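Local coordinates for protein lithostathine (Homo sapiens, PDB 1QDD) that may inhibit the spontaneous precipitation of calcium carbonate and may be associated with regeneration of the pancreas and brain, at residues A[12-17]-A[23-28]; A[89-94]-A[125-130]. The protein carries 1 engineered substitution. All blocks are in the same frame, centred on the assembly; numbering follows the deposited sequence.

Interaction 1. Residues A[12-17]-A[23-28]; sequences ISCPEG and SYCYYF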
loop_
_atom_site.group_PDB
_atom_site.type_symbol
_atom_site.label_atom_id
_atom_site.label_comp_id
_atom_site.label_asym_id
_atom_site.label_seq_id
_atom_site.Cartn_x
_atom_site.Cartn_y
_atom_site.Cartn_z
ATOM N N ILE A 12 -4.759 18.429 9.617
ATOM C CA ILE A 12 -3.347 18.257 9.928
ATOM C C ILE A 12 -3.097 16.979 10.725
ATOM O O ILE A 12 -1.974 16.481 10.763
ATOM C CB ILE A 12 -2.824 19.461 10.700
ATOM N N SER A 13 -4.129 16.481 11.391
ATOM C CA SER A 13 -4.045 15.263 12.186
ATOM C C SER A 13 -4.868 14.145 11.556
ATOM O O SER A 13 -5.951 14.400 11.030
ATOM C CB SER A 13 -4.577 15.502 13.602
ATOM O OG SER A 13 -3.592 16.101 14.422
ATOM N N CYS A 14 -4.405 12.910 11.671
ATOM C CA CYS A 14 -5.126 11.759 11.137
ATOM C C CYS A 14 -6.064 11.185 12.195
ATOM O O CYS A 14 -5.743 11.202 13.388
ATOM C CB CYS A 14 -4.116 10.703 10.686
ATOM S SG CYS A 14 -3.040 11.195 9.314
ATOM N N PRO A 15 -7.178 10.603 11.775
ATOM C CA PRO A 15 -8.147 10.036 12.703
ATOM C C PRO A 15 -7.676 8.827 13.489
ATOM O O PRO A 15 -6.731 8.133 13.101
ATOM C CB PRO A 15 -9.345 9.698 11.833
ATOM C CG PRO A 15 -8.914 9.771 10.419
ATOM C CD PRO A 15 -7.641 10.568 10.370
ATOM N N GLU A 16 -8.357 8.519 14.601
ATOM C CA GLU A 16 -8.060 7.351 15.420
ATOM C C GLU A 16 -7.945 6.099 14.558
ATOM O O GLU A 16 -8.794 5.836 13.712
ATOM C CB GLU A 16 -9.125 7.098 16.504
ATOM C CG GLU A 16 -8.928 5.865 17.356
ATOM C CD GLU A 16 -10.126 5.325 18.103
ATOM O OE1 GLU A 16 -11.249 5.839 17.945
ATOM O OE2 GLU A 16 -9.960 4.342 18.870
ATOM N N GLY A 17 -6.901 5.310 14.786
ATOM C CA GLY A 17 -6.667 4.087 14.047
ATOM C C GLY A 17 -5.807 4.262 12.807
ATOM O O GLY A 17 -5.461 3.290 12.145
ATOM N N SER A 23 2.052 14.297 5.199
ATOM C CA SER A 23 0.807 14.788 4.631
ATOM C C SER A 23 -0.234 13.754 4.247
ATOM O O SER A 23 -1.332 14.108 3.805
ATOM C CB SER A 23 1.115 15.729 3.448
ATOM O OG SER A 23 1.965 16.780 3.886
ATOM N N TYR A 24 0.025 12.461 4.442
ATOM C CA TYR A 24 -0.931 11.397 4.163
ATOM C C TYR A 24 -1.181 10.609 5.449
ATOM O O TYR A 24 -0.413 10.669 6.418
ATOM C CB TYR A 24 -0.402 10.471 3.061
ATOM C CG TYR A 24 -0.508 11.062 1.670
ATOM C CD1 TYR A 24 0.423 11.970 1.192
ATOM C CD2 TYR A 24 -1.535 10.684 0.826
ATOM C CE1 TYR A 24 0.296 12.532 -0.068
ATOM C CE2 TYR A 24 -1.670 11.214 -0.452
ATOM C CZ TYR A 24 -0.745 12.141 -0.877
ATOM O OH TYR A 24 -0.879 12.675 -2.148
ATOM N N CYS A 25 -2.292 9.878 5.475
ATOM C CA CYS A 25 -2.686 8.995 6.575
ATOM C C CYS A 25 -2.695 7.551 6.064
ATOM O O CYS A 25 -3.063 7.299 4.919
ATOM C CB CYS A 25 -4.059 9.348 7.135
ATOM S SG CYS A 25 -4.260 11.056 7.685
ATOM N N TYR A 26 -2.236 6.644 6.925
ATOM C CA TYR A 26 -2.074 5.238 6.565
ATOM C C TYR A 26 -2.671 4.286 7.592
ATOM O O TYR A 26 -2.636 4.615 8.788
ATOM C CB TYR A 26 -0.560 4.941 6.504
ATOM C CG TYR A 26 0.295 5.684 5.515
ATOM C CD1 TYR A 26 0.616 7.035 5.712
ATOM C CD2 TYR A 26 0.845 5.064 4.393
ATOM C CE1 TYR A 26 1.401 7.743 4.829
ATOM C CE2 TYR A 26 1.642 5.770 3.506
ATOM C CZ TYR A 26 1.919 7.096 3.729
ATOM O OH TYR A 26 2.716 7.839 2.876
ATOM N N TYR A 27 -3.112 3.102 7.180
ATOM C CA TYR A 27 -3.552 2.104 8.156
ATOM C C TYR A 27 -3.447 0.701 7.571
ATOM O O TYR A 27 -3.579 0.484 6.368
ATOM C CB TYR A 27 -4.971 2.317 8.682
ATOM C CG TYR A 27 -6.059 2.364 7.642
ATOM C CD1 TYR A 27 -6.773 1.234 7.295
ATOM C CD2 TYR A 27 -6.369 3.544 6.976
ATOM C CE1 TYR A 27 -7.764 1.265 6.325
ATOM C CE2 TYR A 27 -7.361 3.602 6.021
ATOM C CZ TYR A 27 -8.061 2.462 5.708
ATOM O OH TYR A 27 -9.057 2.512 4.749
ATOM N N PHE A 28 -3.204 -0.276 8.441
ATOM C CA PHE A 28 -3.136 -1.693 8.128
ATOM C C PHE A 28 -4.479 -2.345 8.467
ATOM O O PHE A 28 -5.014 -2.127 9.576
ATOM C CB PHE A 28 -2.009 -2.368 8.918
ATOM C CG PHE A 28 -1.971 -3.872 8.818
ATOM C CD1 PHE A 28 -2.258 -4.647 9.934
ATOM C CD2 PHE A 28 -1.662 -4.519 7.637
ATOM C CE1 PHE A 28 -2.231 -6.031 9.873
ATOM C CE2 PHE A 28 -1.634 -5.893 7.569
ATOM C CZ PHE A 28 -1.919 -6.658 8.683
#
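The disulfide between Cys-14 and Cys-25 belongs to the N-terminal β-hairpin that marks the long form of the C-type lectin domain. It ties the loop ahead of strand 19-21 to the start of strand 24-33. The two sulfurs, Cys-14 SG and Cys-25 SG, are 2.0 Å apart. The bridge is left-handed, with a C-S-S-C torsion of -89°, close to the relaxed value. Both cysteines use the same first torsion: each SG stands opposite its own carbonyl carbon and beside its own N. Both CB atoms lean into the gap, and Cys-14 CB and Cys-25 CB come within 3.8 Å. The CA atoms of these two residues are 5.9 Å apart.

Between the two segments little else touches. Pro-15 CD lies 4.3 Å from Cys-25 SG, an apolar contact of the proline ring with the sulfur. Further along, Gly-17 O approaches Tyr-27 CB at 3.6 Å, a van der Waals contact. Tyr-27 CG sits between its own N and carbonyl carbon (chi1 57°), so the ring turns off from segment 12-17, and the side chain touches Thr-18 and Met-45. Gly-17 has a positive phi, a backbone shape that suits a residue without CB.

The touching parts run almost parallel, 5° apart end to end, but no hydrogen bond joins them. The strand side is held by strand 136-143 instead: Cys-25 bonds through its backbone with Phe-142, and Tyr-27 with Cys-140. Since no hydrogen bond crosses between the two segments and little surface is buried, the covalent link is their main tie. It fixes the incoming N-terminal chain to the sheet at the surface of the domain.

Interaction 2. Residues A[89-94]-A[125-130]; sequences WHWSSG and QKWKDV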
loop_
_atom_site.group_PDB
_atom_site.type_symbol
_atom_site.label_atom_id
_atom_site.label_comp_id
_atom_site.label_asym_id
_atom_site.label_seq_id
_atom_site.Cartn_x
_atom_site.Cartn_y
_atom_site.Cartn_z
ATOM N N TRP A 89 4.506 -2.218 -14.856
ATOM C CA TRP A 89 3.902 -2.041 -13.543
ATOM C C TRP A 89 3.337 -0.665 -13.306
ATOM O O TRP A 89 3.899 0.362 -13.720
ATOM C CB TRP A 89 4.935 -2.379 -12.443
ATOM C CG TRP A 89 5.480 -3.767 -12.573
ATOM C CD1 TRP A 89 6.600 -4.147 -13.251
ATOM C CD2 TRP A 89 4.888 -4.971 -12.075
ATOM N NE1 TRP A 89 6.741 -5.511 -13.205
ATOM C CE2 TRP A 89 5.696 -6.050 -12.502
ATOM C CE3 TRP A 89 3.746 -5.260 -11.340
ATOM C CZ2 TRP A 89 5.404 -7.372 -12.181
ATOM C CZ3 TRP A 89 3.450 -6.576 -11.015
ATOM C CH2 TRP A 89 4.280 -7.615 -11.446
ATOM N N HIS A 90 2.177 -0.571 -12.661
ATOM C CA HIS A 90 1.533 0.680 -12.336
ATOM C C HIS A 90 0.976 0.682 -10.913
ATOM O O HIS A 90 0.539 -0.357 -10.399
ATOM C CB HIS A 90 0.305 0.950 -13.234
ATOM C CG HIS A 90 0.645 1.172 -14.678
ATOM N ND1 HIS A 90 0.858 2.417 -15.217
ATOM C CD2 HIS A 90 0.820 0.274 -15.678
ATOM C CE1 HIS A 90 1.156 2.278 -16.510
ATOM N NE2 HIS A 90 1.139 0.997 -16.806
ATOM N N TRP A 91 0.943 1.834 -10.271
ATOM C CA TRP A 91 0.320 2.023 -8.964
ATOM C C TRP A 91 -1.162 2.299 -9.196
ATOM O O TRP A 91 -1.531 3.088 -10.090
ATOM C CB TRP A 91 0.911 3.206 -8.182
ATOM C CG TRP A 91 2.296 2.974 -7.674
ATOM C CD1 TRP A 91 3.441 3.573 -8.134
ATOM C CD2 TRP A 91 2.730 2.057 -6.664
ATOM N NE1 TRP A 91 4.545 3.092 -7.466
ATOM C CE2 TRP A 91 4.126 2.155 -6.542
ATOM C CE3 TRP A 91 2.054 1.174 -5.812
ATOM C CZ2 TRP A 91 4.865 1.366 -5.674
ATOM C CZ3 TRP A 91 2.785 0.385 -4.940
ATOM C CH2 TRP A 91 4.176 0.495 -4.874
ATOM N N SER A 92 -2.064 1.736 -8.401
ATOM C CA SER A 92 -3.502 1.967 -8.533
ATOM C C SER A 92 -3.841 3.433 -8.344
ATOM O O SER A 92 -4.850 3.897 -8.926
ATOM C CB SER A 92 -4.294 1.075 -7.582
ATOM O OG SER A 92 -4.061 1.385 -6.231
ATOM N N SER A 93 -3.095 4.209 -7.583
ATOM C CA SER A 93 -3.345 5.630 -7.404
ATOM C C SER A 93 -2.959 6.472 -8.614
ATOM O O SER A 93 -3.304 7.669 -8.636
ATOM C CB SER A 93 -2.553 6.175 -6.215
ATOM O OG SER A 93 -1.168 6.136 -6.489
ATOM N N GLY A 94 -2.189 5.950 -9.557
ATOM C CA GLY A 94 -1.759 6.728 -10.714
ATOM C C GLY A 94 -0.388 7.351 -10.556
ATOM O O GLY A 94 0.117 7.986 -11.498
ATOM N N GLN A 125 9.875 -5.374 3.832
ATOM C CA GLN A 125 10.608 -4.391 3.059
ATOM C C GLN A 125 10.761 -4.769 1.594
ATOM O O GLN A 125 11.087 -3.858 0.810
ATOM C CB GLN A 125 12.011 -4.193 3.655
ATOM C CG GLN A 125 12.004 -3.520 5.018
ATOM C CD GLN A 125 13.417 -3.216 5.482
ATOM O OE1 GLN A 125 14.239 -2.710 4.713
ATOM N NE2 GLN A 125 13.720 -3.555 6.729
ATOM N N LYS A 126 10.594 -6.025 1.220
ATOM C CA LYS A 126 10.754 -6.462 -0.162
ATOM C C LYS A 126 9.450 -7.007 -0.734
ATOM O O LYS A 126 8.531 -7.374 -0.008
ATOM C CB LYS A 126 11.863 -7.494 -0.319
ATOM C CG LYS A 126 13.243 -7.117 0.186
ATOM C CD LYS A 126 14.002 -6.255 -0.796
ATOM C CE LYS A 126 15.430 -5.972 -0.347
ATOM N NZ LYS A 126 16.007 -4.847 -1.138
ATOM N N TRP A 127 9.347 -7.007 -2.050
ATOM C CA TRP A 127 8.161 -7.274 -2.823
ATOM C C TRP A 127 8.184 -8.608 -3.564
ATOM O O TRP A 127 9.231 -9.029 -4.061
ATOM C CB TRP A 127 8.016 -6.177 -3.885
ATOM C CG TRP A 127 7.976 -4.755 -3.422
ATOM C CD1 TRP A 127 7.898 -4.274 -2.156
ATOM C CD2 TRP A 127 8.008 -3.586 -4.270
ATOM N NE1 TRP A 127 7.879 -2.892 -2.132
ATOM C CE2 TRP A 127 7.947 -2.460 -3.427
ATOM C CE3 TRP A 127 8.083 -3.417 -5.651
ATOM C CZ2 TRP A 127 7.954 -1.160 -3.951
ATOM C CZ3 TRP A 127 8.095 -2.124 -6.159
ATOM C CH2 TRP A 127 8.030 -1.026 -5.301
ATOM N N LYS A 128 7.021 -9.228 -3.702
ATOM C CA LYS A 128 6.858 -10.453 -4.484
ATOM C C LYS A 128 5.616 -10.335 -5.353
ATOM O O LYS A 128 4.587 -9.847 -4.908
ATOM C CB LYS A 128 6.711 -11.628 -3.521
ATOM C CG LYS A 128 6.435 -13.012 -4.057
ATOM C CD LYS A 128 6.609 -13.997 -2.914
ATOM C CE LYS A 128 5.355 -14.247 -2.103
ATOM N NZ LYS A 128 5.553 -15.514 -1.321
ATOM N N ASP A 129 5.698 -10.812 -6.596
ATOM C CA ASP A 129 4.563 -10.916 -7.501
ATOM C C ASP A 129 3.763 -12.186 -7.228
ATOM O O ASP A 129 4.375 -13.260 -7.142
ATOM C CB ASP A 129 4.994 -10.889 -8.973
ATOM C CG ASP A 129 6.004 -11.935 -9.391
ATOM O OD1 ASP A 129 7.034 -12.054 -8.712
ATOM O OD2 ASP A 129 5.779 -12.639 -10.408
ATOM N N VAL A 130 2.467 -12.105 -7.087
ATOM C CA VAL A 130 1.579 -13.218 -6.747
ATOM C C VAL A 130 0.269 -13.102 -7.511
ATOM O O VAL A 130 -0.039 -12.035 -8.061
ATOM C CB VAL A 130 1.259 -13.212 -5.232
ATOM C CG1 VAL A 130 2.428 -13.608 -4.348
ATOM C CG2 VAL A 130 0.751 -11.837 -4.803
#
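Trp-91 and Trp-127 meet in the interior as an offset edge-to-face pair. The benzo edge of Trp-91 is turned toward the face of the six-membered ring of Trp-127. The centroids of these six-membered rings are 5.9 Å apart and their planes stand at 88°. The closest atoms are Trp-91 CZ2 and Trp-127 CH2, at 4.0 Å. Trp-91 CH2 is 4.2 Å from the same Trp-127 CH2. A second, lighter contact lies beside this pair: Trp-89 CH2 touches Asp-129 CB at 4.2 Å. The carboxylate plane of Asp-129 is steeply turned from the indole, at 79°.

Asp-129 meets Trp-89 through its CB; its oxygens are engaged with other groups. OD2 forms a salt bridge with Arg-87 and takes a hydrogen bond from Gly-113 N, while OD1 accepts from Ser-108 N. Three partners thus satisfy a buried carboxylate and fix its rotation, and the arginine probably helps to keep it ionised.

The rings have further neighbours. Trp-102 meets Trp-127 edge to face and also contacts Trp-89. Leu-80 touches all three tryptophans of the two segments, and Ile-78 touches Trp-91 and Trp-127. Trp-91 opens a type I beta turn that ends at Gly-94, with Gly-94 N bonded to Trp-91 O at 3.0 Å.

No hydrogen bond spans the two segments; apolar packing joins them. Residues 127-129 occupy the place of the Trp-Asn-Asp motif of calcium-binding C-type lectins, with Lys-128 where asparagine would stand. Ile-78 and Leu-80 belong to the family's WIGL motif. The cluster of indoles on this motif is consistent with the hydrophobic core of a C-type lectin domain.

Interactions 1 and 2 lie on opposite sides of the chain's centre, with their own centres 21 Å apart. Their nearest atoms are about 8 Å apart, so they do not touch. Both reach the same mixed sheet. Strand 24-33 pairs with strand 136-143, which also pairs with 75-78, that with 115-119, and that with 127-130. Interaction 1 is a surface contact, its centre about 14 Å from the chain's centre; interaction 2 is buried, its centre about 8 Å from the same point. They follow each other along the chain. The O-linked glycan is attached to Thr-5 and lies against Glu-2, Ala-3, Glu-6 and Pro-8 of the N-terminal tail. Neither contact supplies a residue there.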